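Local coordinates for CalS10 (PDB 6UK5), which probably methylates an amino pentose during calicheamicin biosynthesis, using the bound S-adenosylmethionine as methyl donor, at residues A[35-40]-A[66-71]; A[43-48]-A[70-75]; A[189-194]-A[212-217]. All coordinates share one frame; numbering follows the deposited sequence.

Contact 1 (A[35-40]-A[66-71]). With SAM (S-adenosylmethionine), chain D; ACT (acetate ion), chain E.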
loop_
_atom_site.group_PDB
_atom_site.type_symbol
_atom_site.label_atom_id
_atom_site.label_comp_id
_atom_site.label_asym_id
_atom_site.label_seq_id
_atom_site.Cartn_x
_atom_site.Cartn_y
_atom_site.Cartn_z
ATOM N N LYS A 35 -7.002 -4.526 15.594
ATOM C CA LYS A 35 -7.559 -3.815 16.735
ATOM C C LYS A 35 -9.078 -3.891 16.692
ATOM O O LYS A 35 -9.697 -3.720 15.637
ATOM C CB LYS A 35 -7.105 -2.354 16.750
ATOM C CG LYS A 35 -7.514 -1.597 18.018
ATOM C CD LYS A 35 -6.899 -0.201 18.079
ATOM C CE LYS A 35 -7.391 0.587 19.293
ATOM N NZ LYS A 35 -6.681 0.220 20.555
ATOM N N SER A 36 -9.674 -4.152 17.848
ATOM C CA SER A 36 -11.124 -4.210 18.001
ATOM C C SER A 36 -11.509 -3.187 19.062
ATOM O O SER A 36 -11.409 -3.460 20.263
ATOM C CB SER A 36 -11.581 -5.617 18.377
ATOM O OG SER A 36 -12.879 -5.598 18.941
ATOM N N TRP A 37 -11.945 -2.006 18.617
ATOM C CA TRP A 37 -12.476 -1.023 19.555
ATOM C C TRP A 37 -13.642 -1.600 20.343
ATOM O O TRP A 37 -13.863 -1.223 21.500
ATOM C CB TRP A 37 -12.933 0.234 18.815
ATOM C CG TRP A 37 -11.851 1.225 18.504
ATOM C CD1 TRP A 37 -11.470 2.281 19.275
ATOM C CD2 TRP A 37 -11.044 1.281 17.319
ATOM N NE1 TRP A 37 -10.463 2.980 18.655
ATOM C CE2 TRP A 37 -10.184 2.388 17.453
ATOM C CE3 TRP A 37 -10.960 0.497 16.164
ATOM C CZ2 TRP A 37 -9.251 2.732 16.477
ATOM C CZ3 TRP A 37 -10.031 0.841 15.195
ATOM C CH2 TRP A 37 -9.190 1.948 15.358
ATOM N N HIS A 38 -14.401 -2.512 19.729
ATOM C CA HIS A 38 -15.572 -3.074 20.392
ATOM C C HIS A 38 -15.175 -3.911 21.601
ATOM O O HIS A 38 -15.727 -3.739 22.694
ATOM C CB HIS A 38 -16.377 -3.919 19.407
ATOM C CG HIS A 38 -17.371 -4.820 20.070
ATOM N ND1 HIS A 38 -18.588 -4.371 20.537
ATOM C CD2 HIS A 38 -17.319 -6.141 20.363
ATOM C CE1 HIS A 38 -19.247 -5.380 21.080
ATOM N NE2 HIS A 38 -18.499 -6.465 20.987
ATOM N N ASP A 39 -14.225 -4.832 21.423
ATOM C CA ASP A 39 -13.797 -5.664 22.543
ATOM C C ASP A 39 -13.167 -4.820 23.643
ATOM O O ASP A 39 -13.361 -5.092 24.834
ATOM C CB ASP A 39 -12.818 -6.734 22.061
ATOM C CG ASP A 39 -13.479 -7.768 21.163
ATOM O OD1 ASP A 39 -14.721 -7.905 21.221
ATOM O OD2 ASP A 39 -12.752 -8.446 20.403
ATOM N N GLU A 40 -12.408 -3.789 23.265
ATOM C CA GLU A 40 -11.813 -2.905 24.261
ATOM C C GLU A 40 -12.890 -2.170 25.049
ATOM O O GLU A 40 -12.891 -2.187 26.287
ATOM C CB GLU A 40 -10.866 -1.919 23.578
ATOM C CG GLU A 40 -9.615 -2.583 23.009
ATOM C CD GLU A 40 -8.776 -1.638 22.173
ATOM O OE1 GLU A 40 -8.954 -0.409 22.312
ATOM O OE2 GLU A 40 -7.944 -2.121 21.374
ATOM N N GLY A 66 -14.858 8.363 17.826
ATOM C CA GLY A 66 -15.936 7.820 18.626
ATOM C C GLY A 66 -16.110 6.323 18.513
ATOM O O GLY A 66 -17.167 5.804 18.875
ATOM N N ALA A 67 -15.099 5.612 18.013
ATOM C CA ALA A 67 -15.224 4.169 17.837
ATOM C C ALA A 67 -15.505 3.473 19.164
ATOM O O ALA A 67 -16.398 2.622 19.255
ATOM C CB ALA A 67 -13.953 3.616 17.193
ATOM N N HIS A 68 -14.748 3.816 20.208
ATOM C CA HIS A 68 -15.052 3.294 21.537
ATOM C C HIS A 68 -16.460 3.687 21.962
ATOM O O HIS A 68 -17.236 2.851 22.441
ATOM C CB HIS A 68 -14.024 3.795 22.556
ATOM C CG HIS A 68 -12.739 3.027 22.551
ATOM N ND1 HIS A 68 -11.508 3.631 22.412
ATOM C CD2 HIS A 68 -12.491 1.704 22.706
ATOM C CE1 HIS A 68 -10.560 2.713 22.455
ATOM N NE2 HIS A 68 -11.130 1.535 22.634
ATOM N N LEU A 69 -16.805 4.966 21.795
ATOM C CA LEU A 69 -18.104 5.449 22.247
ATOM C C LEU A 69 -19.253 4.682 21.609
ATOM O O LEU A 69 -20.300 4.497 22.240
ATOM C CB LEU A 69 -18.243 6.938 21.930
ATOM C CG LEU A 69 -17.563 7.899 22.900
ATOM C CD1 LEU A 69 -17.420 9.274 22.278
ATOM C CD2 LEU A 69 -18.347 7.965 24.184
ATOM N N GLU A 70 -19.082 4.230 20.365
ATOM C CA GLU A 70 -20.139 3.469 19.709
ATOM C C GLU A 70 -20.568 2.271 20.545
ATOM O O GLU A 70 -21.767 1.999 20.685
ATOM C CB GLU A 70 -19.671 3.004 18.329
ATOM C CG GLU A 70 -20.746 2.270 17.543
ATOM C CD GLU A 70 -20.420 2.145 16.072
ATOM O OE1 GLU A 70 -19.724 1.181 15.699
ATOM O OE2 GLU A 70 -20.855 3.015 15.288
ATOM N N THR A 71 -19.606 1.543 21.114
ATOM C CA THR A 71 -19.947 0.384 21.929
ATOM C C THR A 71 -20.317 0.784 23.354
ATOM O O THR A 71 -21.126 0.100 23.990
ATOM C CB THR A 71 -18.790 -0.615 21.932
ATOM O OG1 THR A 71 -18.567 -1.087 20.598
ATOM C CG2 THR A 71 -19.118 -1.807 22.820
HETATM N N SAM D . -10.305 7.128 21.755
HETATM C CA SAM D . -9.716 7.348 20.473
HETATM C C SAM D . -9.662 6.045 19.617
HETATM O O SAM D . -9.255 4.992 20.167
HETATM O OXT SAM D . -10.028 6.157 18.430
HETATM C CB SAM D . -8.303 7.924 20.640
HETATM C CG SAM D . -7.922 8.609 19.339
HETATM S SD SAM D . -6.122 8.747 19.383
HETATM C CE SAM D . -5.763 8.936 17.644
HETATM C "C5'" SAM D . -5.728 10.428 20.001
HETATM C "C4'" SAM D . -6.820 11.504 19.948
HETATM O "O4'" SAM D . -6.554 12.480 20.971
HETATM C "C3'" SAM D . -6.898 12.268 18.623
HETATM O "O3'" SAM D . -8.098 11.948 17.924
HETATM C "C2'" SAM D . -6.885 13.756 19.027
HETATM O "O2'" SAM D . -7.933 14.485 18.397
HETATM C "C1'" SAM D . -7.075 13.715 20.543
HETATM N N9 SAM D . -6.386 14.774 21.269
HETATM C C8 SAM D . -5.040 15.041 21.283
HETATM N N7 SAM D . -4.695 16.009 22.094
HETATM C C5 SAM D . -5.894 16.406 22.662
HETATM C C6 SAM D . -6.213 17.381 23.627
HETATM N N6 SAM D . -5.316 18.204 24.177
HETATM N N1 SAM D . -7.505 17.494 24.004
HETATM C C2 SAM D . -8.411 16.689 23.441
HETATM N N3 SAM D . -8.232 15.744 22.515
HETATM C C4 SAM D . -6.945 15.652 22.167
HETATM C C ACT E . -3.074 -1.021 18.944
HETATM O O ACT E . -4.079 -1.117 19.697
HETATM O OXT ACT E . -1.926 -0.660 19.310
HETATM C CH3 ACT E . -3.262 -1.379 17.457
#
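Trp37 and His68 meet as a T-shaped (edge-to-face) aromatic pair, the edge of the indole turned to the imidazole face. Their ring centroids, with the five-membered ring taken for Trp37, lie 4.4 Å apart, and the planes stand at 66°. Trp37 CD1 sits 3.3 Å from His68 CE1 and over the centre of the imidazole. The indole is also flanked on its faces: Ala67 CB makes a CH-pi contact 3.5 Å from the centroid of the five-membered ring of Trp37, while Lys35 CE lies over the opposite face.

Polar contacts surround this stack. His68 NE2 donates to Glu40 OE1 at 2.9 Å, nearly in the plane of the imidazole, reaching the carboxylate on its anti side. Lys35 NZ, swung round by the bend at chi4 (80°), donates to the syn lone pair of Glu40 OE2 at 2.8 Å, within a salt bridge; it also bonds an acetate that probably comes from the crystallisation liquor. Near the start of helix 37-51, His38 ND1 and Thr71 OG1 share a longer hydrogen bond of 3.3 Å, the hydroxyl lying at the imidazole edge. Ser36 is the N-cap of this helix, its OG accepting from Asp39 N.

The cofactor joins at the indole edge. Trp37 NE1 donates to SAM O, a carboxylate oxygen, at 2.8 Å; Tyr26, Glu83, Asp105 and Met106 also hydrogen-bond the ligand. Glu40 therefore acts from the second shell: its bond probably steadies the rotation of the His68 ring, whose face backs the indole that holds the cofactor's carboxylate.

Contact 2 (A[43-48]-A[70-75])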
loop_
_atom_site.group_PDB
_atom_site.type_symbol
_atom_site.label_atom_id
_atom_site.label_comp_id
_atom_site.label_asym_id
_atom_site.label_seq_id
_atom_site.Cartn_x
_atom_site.Cartn_y
_atom_site.Cartn_z
ATOM N N ASP A 43 -14.703 -4.605 27.384
ATOM C CA ASP A 43 -13.913 -4.914 28.572
ATOM C C ASP A 43 -13.880 -3.727 29.526
ATOM O O ASP A 43 -14.054 -3.889 30.740
ATOM C CB ASP A 43 -12.495 -5.313 28.166
ATOM C CG ASP A 43 -11.599 -5.570 29.359
ATOM O OD1 ASP A 43 -12.126 -5.827 30.461
ATOM O OD2 ASP A 43 -10.364 -5.503 29.196
ATOM N N VAL A 44 -13.658 -2.525 28.992
ATOM C CA VAL A 44 -13.656 -1.330 29.829
ATOM C C VAL A 44 -14.996 -1.185 30.536
ATOM O O VAL A 44 -15.058 -0.855 31.727
ATOM C CB VAL A 44 -13.324 -0.085 28.983
ATOM C CG1 VAL A 44 -13.554 1.190 29.786
ATOM C CG2 VAL A 44 -11.895 -0.151 28.471
ATOM N N ALA A 45 -16.092 -1.431 29.814
ATOM C CA ALA A 45 -17.417 -1.304 30.412
ATOM C C ALA A 45 -17.610 -2.294 31.553
ATOM O O ALA A 45 -18.161 -1.944 32.602
ATOM C CB ALA A 45 -18.489 -1.504 29.340
ATOM N N ASP A 46 -17.160 -3.538 31.371
ATOM C CA ASP A 46 -17.281 -4.527 32.436
ATOM C C ASP A 46 -16.573 -4.070 33.706
ATOM O O ASP A 46 -17.089 -4.254 34.815
ATOM C CB ASP A 46 -16.724 -5.873 31.974
ATOM C CG ASP A 46 -17.586 -6.531 30.917
ATOM O OD1 ASP A 46 -18.717 -6.054 30.687
ATOM O OD2 ASP A 46 -17.135 -7.531 30.320
ATOM N N ARG A 47 -15.384 -3.477 33.567
ATOM C CA ARG A 47 -14.614 -3.080 34.742
ATOM C C ARG A 47 -15.233 -1.872 35.429
ATOM O O ARG A 47 -15.225 -1.780 36.662
ATOM C CB ARG A 47 -13.173 -2.778 34.342
ATOM C CG ARG A 47 -12.332 -4.009 34.082
ATOM C CD ARG A 47 -10.976 -3.628 33.523
ATOM N NE ARG A 47 -10.504 -4.619 32.561
ATOM C CZ ARG A 47 -9.693 -5.634 32.847
ATOM N NH1 ARG A 47 -9.232 -5.809 34.081
ATOM N NH2 ARG A 47 -9.338 -6.476 31.887
ATOM N N ILE A 48 -15.761 -0.927 34.649
ATOM C CA ILE A 48 -16.489 0.190 35.240
ATOM C C ILE A 48 -17.625 -0.336 36.107
ATOM O O ILE A 48 -17.873 0.167 37.208
ATOM C CB ILE A 48 -17.001 1.140 34.144
ATOM C CG1 ILE A 48 -15.820 1.810 33.439
ATOM C CG2 ILE A 48 -17.917 2.193 34.748
ATOM C CD1 ILE A 48 -16.168 2.416 32.097
ATOM N N GLU A 70 -19.082 4.230 20.365
ATOM C CA GLU A 70 -20.139 3.469 19.709
ATOM C C GLU A 70 -20.568 2.271 20.545
ATOM O O GLU A 70 -21.767 1.999 20.685
ATOM C CB GLU A 70 -19.671 3.004 18.329
ATOM C CG GLU A 70 -20.746 2.270 17.543
ATOM C CD GLU A 70 -20.420 2.145 16.072
ATOM O OE1 GLU A 70 -19.724 1.181 15.699
ATOM O OE2 GLU A 70 -20.855 3.015 15.288
ATOM N N THR A 71 -19.606 1.543 21.114
ATOM C CA THR A 71 -19.947 0.384 21.929
ATOM C C THR A 71 -20.317 0.784 23.354
ATOM O O THR A 71 -21.126 0.100 23.990
ATOM C CB THR A 71 -18.790 -0.615 21.932
ATOM O OG1 THR A 71 -18.567 -1.087 20.598
ATOM C CG2 THR A 71 -19.118 -1.807 22.820
ATOM N N PHE A 72 -19.735 1.867 23.876
ATOM C CA PHE A 72 -20.122 2.330 25.205
ATOM C C PHE A 72 -21.601 2.694 25.250
ATOM O O PHE A 72 -22.273 2.474 26.266
ATOM C CB PHE A 72 -19.268 3.531 25.623
ATOM C CG PHE A 72 -17.900 3.164 26.143
ATOM C CD1 PHE A 72 -16.773 3.835 25.698
ATOM C CD2 PHE A 72 -17.744 2.162 27.091
ATOM C CE1 PHE A 72 -15.517 3.506 26.178
ATOM C CE2 PHE A 72 -16.491 1.829 27.573
ATOM C CZ PHE A 72 -15.377 2.503 27.116
ATOM N N ALA A 73 -22.128 3.259 24.157
ATOM C CA ALA A 73 -23.527 3.678 24.141
ATOM C C ALA A 73 -24.470 2.495 24.311
ATOM O O ALA A 73 -25.529 2.627 24.936
ATOM C CB ALA A 73 -23.841 4.420 22.840
ATOM N N THR A 74 -24.104 1.329 23.771
ATOM C CA THR A 74 -24.901 0.123 23.955
ATOM C C THR A 74 -24.855 -0.394 25.387
ATOM O O THR A 74 -25.637 -1.287 25.731
ATOM C CB THR A 74 -24.420 -0.989 23.019
ATOM O OG1 THR A 74 -23.250 -1.608 23.571
ATOM C CG2 THR A 74 -24.090 -0.435 21.636
ATOM N N ARG A 75 -23.966 0.144 26.222
ATOM C CA ARG A 75 -23.724 -0.370 27.562
ATOM C C ARG A 75 -24.063 0.618 28.669
ATOM O O ARG A 75 -24.292 0.185 29.804
ATOM C CB ARG A 75 -22.251 -0.794 27.693
ATOM C CG ARG A 75 -21.840 -1.879 26.695
ATOM C CD ARG A 75 -22.444 -3.239 27.020
ATOM N NE ARG A 75 -22.163 -3.646 28.393
ATOM C CZ ARG A 75 -21.058 -4.284 28.773
ATOM N NH1 ARG A 75 -20.121 -4.599 27.886
ATOM N NH2 ARG A 75 -20.886 -4.609 30.044
#
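Asp46 OD1 receives the N-H of Arg75 NH2 in a salt bridge of 2.7 Å, a bond nearly straight at 173°. The contact as a whole joins two helices that lie on one side of the parallel part of a Rossmann-like methyltransferase sheet: helix 37-51, and helix 67-73 from the beta-alpha-beta crossover between strands 57-61 and 78-83. Asp46 OD1 lies in the guanidinium plane, and the nitrogen arrives nearly in line with the CG-OD1 bond; the carboxylate is turned 54° from the guanidinium. The Arg75 chain bends at chi2 and chi3, turning CD and NE back. Ala45 CB lies over one guanidinium face, off its centre, 3.8 Å from Arg75 NH1. An alanine in place of Arg75 would probably leave Asp46 without its cationic mate and Ala45 CB without that flat cover. The backbone O of Arg75 is held separately by Arg49.

Beside this salt bridge the packing is apolar. Phe72 points the edge of its ring at helix 37-51, with CZ 3.5 Å from Val44 CG1. Phe72 CE2 comes within 4.0 Å of the backbone N of Ala45, again near the ring plane. Val44 and Phe72 both also rest on Thr119 of strand 115-120, under the helices. Within helix 37-51, across one turn, Arg47 NH2 meets the syn lone pair of Asp43 OD2 at 3.0 Å.

Contact 3 (A[189-194]-A[212-217])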
loop_
_atom_site.group_PDB
_atom_site.type_symbol
_atom_site.label_atom_id
_atom_site.label_comp_id
_atom_site.label_asym_id
_atom_site.label_seq_id
_atom_site.Cartn_x
_atom_site.Cartn_y
_atom_site.Cartn_z
ATOM N N GLY A 189 14.641 9.278 24.493
ATOM C CA GLY A 189 14.087 9.682 25.776
ATOM C C GLY A 189 12.706 9.103 25.948
ATOM O O GLY A 189 12.484 7.917 25.702
ATOM N N ARG A 190 11.765 9.943 26.365
ATOM C CA ARG A 190 10.359 9.567 26.444
ATOM C C ARG A 190 9.573 9.929 25.193
ATOM O O ARG A 190 8.363 9.685 25.149
ATOM C CB ARG A 190 9.706 10.210 27.681
ATOM C CG ARG A 190 10.073 11.670 27.896
ATOM C CD ARG A 190 9.358 12.324 29.079
ATOM N NE ARG A 190 9.421 11.524 30.300
ATOM C CZ ARG A 190 9.376 12.023 31.534
ATOM N NH1 ARG A 190 9.326 13.336 31.733
ATOM N NH2 ARG A 190 9.413 11.206 32.578
ATOM N N VAL A 191 10.222 10.502 24.184
ATOM C CA VAL A 191 9.537 11.036 23.016
ATOM C C VAL A 191 9.654 10.058 21.858
ATOM O O VAL A 191 10.725 9.487 21.615
ATOM C CB VAL A 191 10.118 12.408 22.621
ATOM C CG1 VAL A 191 9.343 12.999 21.440
ATOM C CG2 VAL A 191 10.161 13.336 23.818
ATOM N N THR A 192 8.546 9.847 21.153
ATOM C CA THR A 192 8.517 9.043 19.938
ATOM C C THR A 192 8.054 9.946 18.800
ATOM O O THR A 192 7.021 10.614 18.918
ATOM C CB THR A 192 7.596 7.828 20.072
ATOM O OG1 THR A 192 7.706 7.280 21.392
ATOM C CG2 THR A 192 7.990 6.763 19.061
ATOM N N ARG A 193 8.803 9.965 17.702
ATOM C CA ARG A 193 8.486 10.814 16.559
ATOM C C ARG A 193 7.802 9.948 15.510
ATOM O O ARG A 193 8.453 9.147 14.833
ATOM C CB ARG A 193 9.729 11.488 15.983
ATOM C CG ARG A 193 9.393 12.425 14.828
ATOM C CD ARG A 193 10.596 13.184 14.295
ATOM N NE ARG A 193 10.298 13.736 12.975
ATOM C CZ ARG A 193 10.321 13.013 11.857
ATOM N NH1 ARG A 193 10.636 11.724 11.907
ATOM N NH2 ARG A 193 10.031 13.570 10.689
ATOM N N MET A 194 6.496 10.146 15.356
ATOM C CA MET A 194 5.665 9.367 14.448
ATOM C C MET A 194 5.524 10.097 13.118
ATOM O O MET A 194 4.951 11.189 13.059
ATOM C CB MET A 194 4.298 9.142 15.090
ATOM C CG MET A 194 4.317 8.203 16.278
ATOM S SD MET A 194 2.671 7.863 16.929
ATOM C CE MET A 194 2.213 9.495 17.530
ATOM N N VAL A 212 3.343 14.255 10.816
ATOM C CA VAL A 212 4.279 13.946 11.892
ATOM C C VAL A 212 3.577 14.174 13.227
ATOM O O VAL A 212 2.815 15.138 13.379
ATOM C CB VAL A 212 5.573 14.781 11.821
ATOM C CG1 VAL A 212 6.360 14.630 13.123
ATOM C CG2 VAL A 212 6.412 14.366 10.631
ATOM N N GLY A 213 3.816 13.277 14.171
ATOM C CA GLY A 213 3.254 13.396 15.508
ATOM C C GLY A 213 4.273 13.029 16.564
ATOM O O GLY A 213 5.227 12.289 16.310
ATOM N N LEU A 214 4.073 13.576 17.759
ATOM C CA LEU A 214 4.929 13.304 18.904
ATOM C C LEU A 214 4.096 12.590 19.957
ATOM O O LEU A 214 3.046 13.096 20.366
ATOM C CB LEU A 214 5.528 14.569 19.531
ATOM C CG LEU A 214 6.533 15.426 18.764
ATOM C CD1 LEU A 214 7.221 16.389 19.740
ATOM C CD2 LEU A 214 7.552 14.585 18.018
ATOM N N LEU A 215 4.573 11.431 20.405
ATOM C CA LEU A 215 3.973 10.714 21.521
ATOM C C LEU A 215 4.984 10.718 22.658
ATOM O O LEU A 215 6.112 10.242 22.495
ATOM C CB LEU A 215 3.618 9.288 21.107
ATOM C CG LEU A 215 2.507 8.548 21.850
ATOM C CD1 LEU A 215 1.152 9.193 21.620
ATOM C CD2 LEU A 215 2.484 7.093 21.403
ATOM N N THR A 216 4.577 11.252 23.805
ATOM C CA THR A 216 5.447 11.411 24.962
ATOM C C THR A 216 5.015 10.476 26.085
ATOM O O THR A 216 3.876 10.553 26.558
ATOM C CB THR A 216 5.443 12.866 25.437
ATOM O OG1 THR A 216 5.865 13.720 24.365
ATOM C CG2 THR A 216 6.378 13.039 26.621
ATOM N N MET A 217 5.924 9.598 26.503
ATOM C CA MET A 217 5.655 8.701 27.617
ATOM C C MET A 217 5.672 9.462 28.942
ATOM O O MET A 217 6.345 10.485 29.090
ATOM C CB MET A 217 6.704 7.594 27.697
ATOM C CG MET A 217 6.412 6.564 28.782
ATOM S SD MET A 217 7.793 5.460 29.079
ATOM C CE MET A 217 8.721 6.506 30.206
HETATM O O HOH W 1 7.129 8.202 23.539
#
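Met194 and Gly213 form an antiparallel hydrogen-bonded pair in the hairpin of strands 191-202 and 206-216, part of a sheet distinct from the Rossmann-like one. Met194 N donates to Gly213 O at 2.7 Å, and Gly213 N returns a bond to Met194 O. Thr192 and Leu215 repeat the arrangement, with Thr192 N 2.8 Å from Leu215 O and Leu215 N bonded back to Thr192 O. Met217 N closes the end of the ladder on Arg190 O.

Met194, Thr192 and Leu215 lie on one face. The Met194 chain runs out to SD and then bends (chi3 -66°), bringing CE to 3.8 Å from Leu215 CB. CE thereby lies beside Gly213, where a CB would come to about 3.6 Å from it. Thr192 and Leu215 both also pack on Trp156, and Phe158 and Phe162 add to the cover of Thr192.

The other face carries Val191, Arg193, Leu214 and Thr216. Leu214 CD2 reaches diagonally to Val191 CG1, 4.2 Å away. Arg193, extended from CG to NE, passes across Val212: its NE runs by CG1, and NH2 lies 3.7 Å from Val212 CG2. Arg190, at the strand end, has CG between the backbone N and the carbonyl carbon (chi1 44°), which sets CG beside Thr216 CG2; CD approaches that methyl most closely, at 3.9 Å. The guanidinium continues to Glu222 of helix 220-229 in a salt bridge.

Between these segments the hydrogen bonding is the work of backbone groups, while the side chains touch mainly through carbon atoms, with the Arg193 guanidinium against a valine methyl. Backbone polar groups are thereby satisfied strand to strand, and Arg190 carries its charge beyond the pair of strands.

Contacts 1 and 2 hold the same two helices, 37-51 and 67-73, contact 2 lying farther along both; their centres are 9 Å apart and their segments overlap at Glu70 and Thr71. Both are largely buried, but contact 1 borders the cofactor and is rich in aromatic and polar groups, whereas contact 2 lays apolar packing toward the sheet and adds a salt bridge that includes exposed Asp46. Contact 3, partly buried, lies on the opposite side of the chain's centre, its own centre 24 Å from that of contact 1. It joins neighbouring strands of the other sheet, so main-chain ladder bonds replace the side-chain bonds that link the helices.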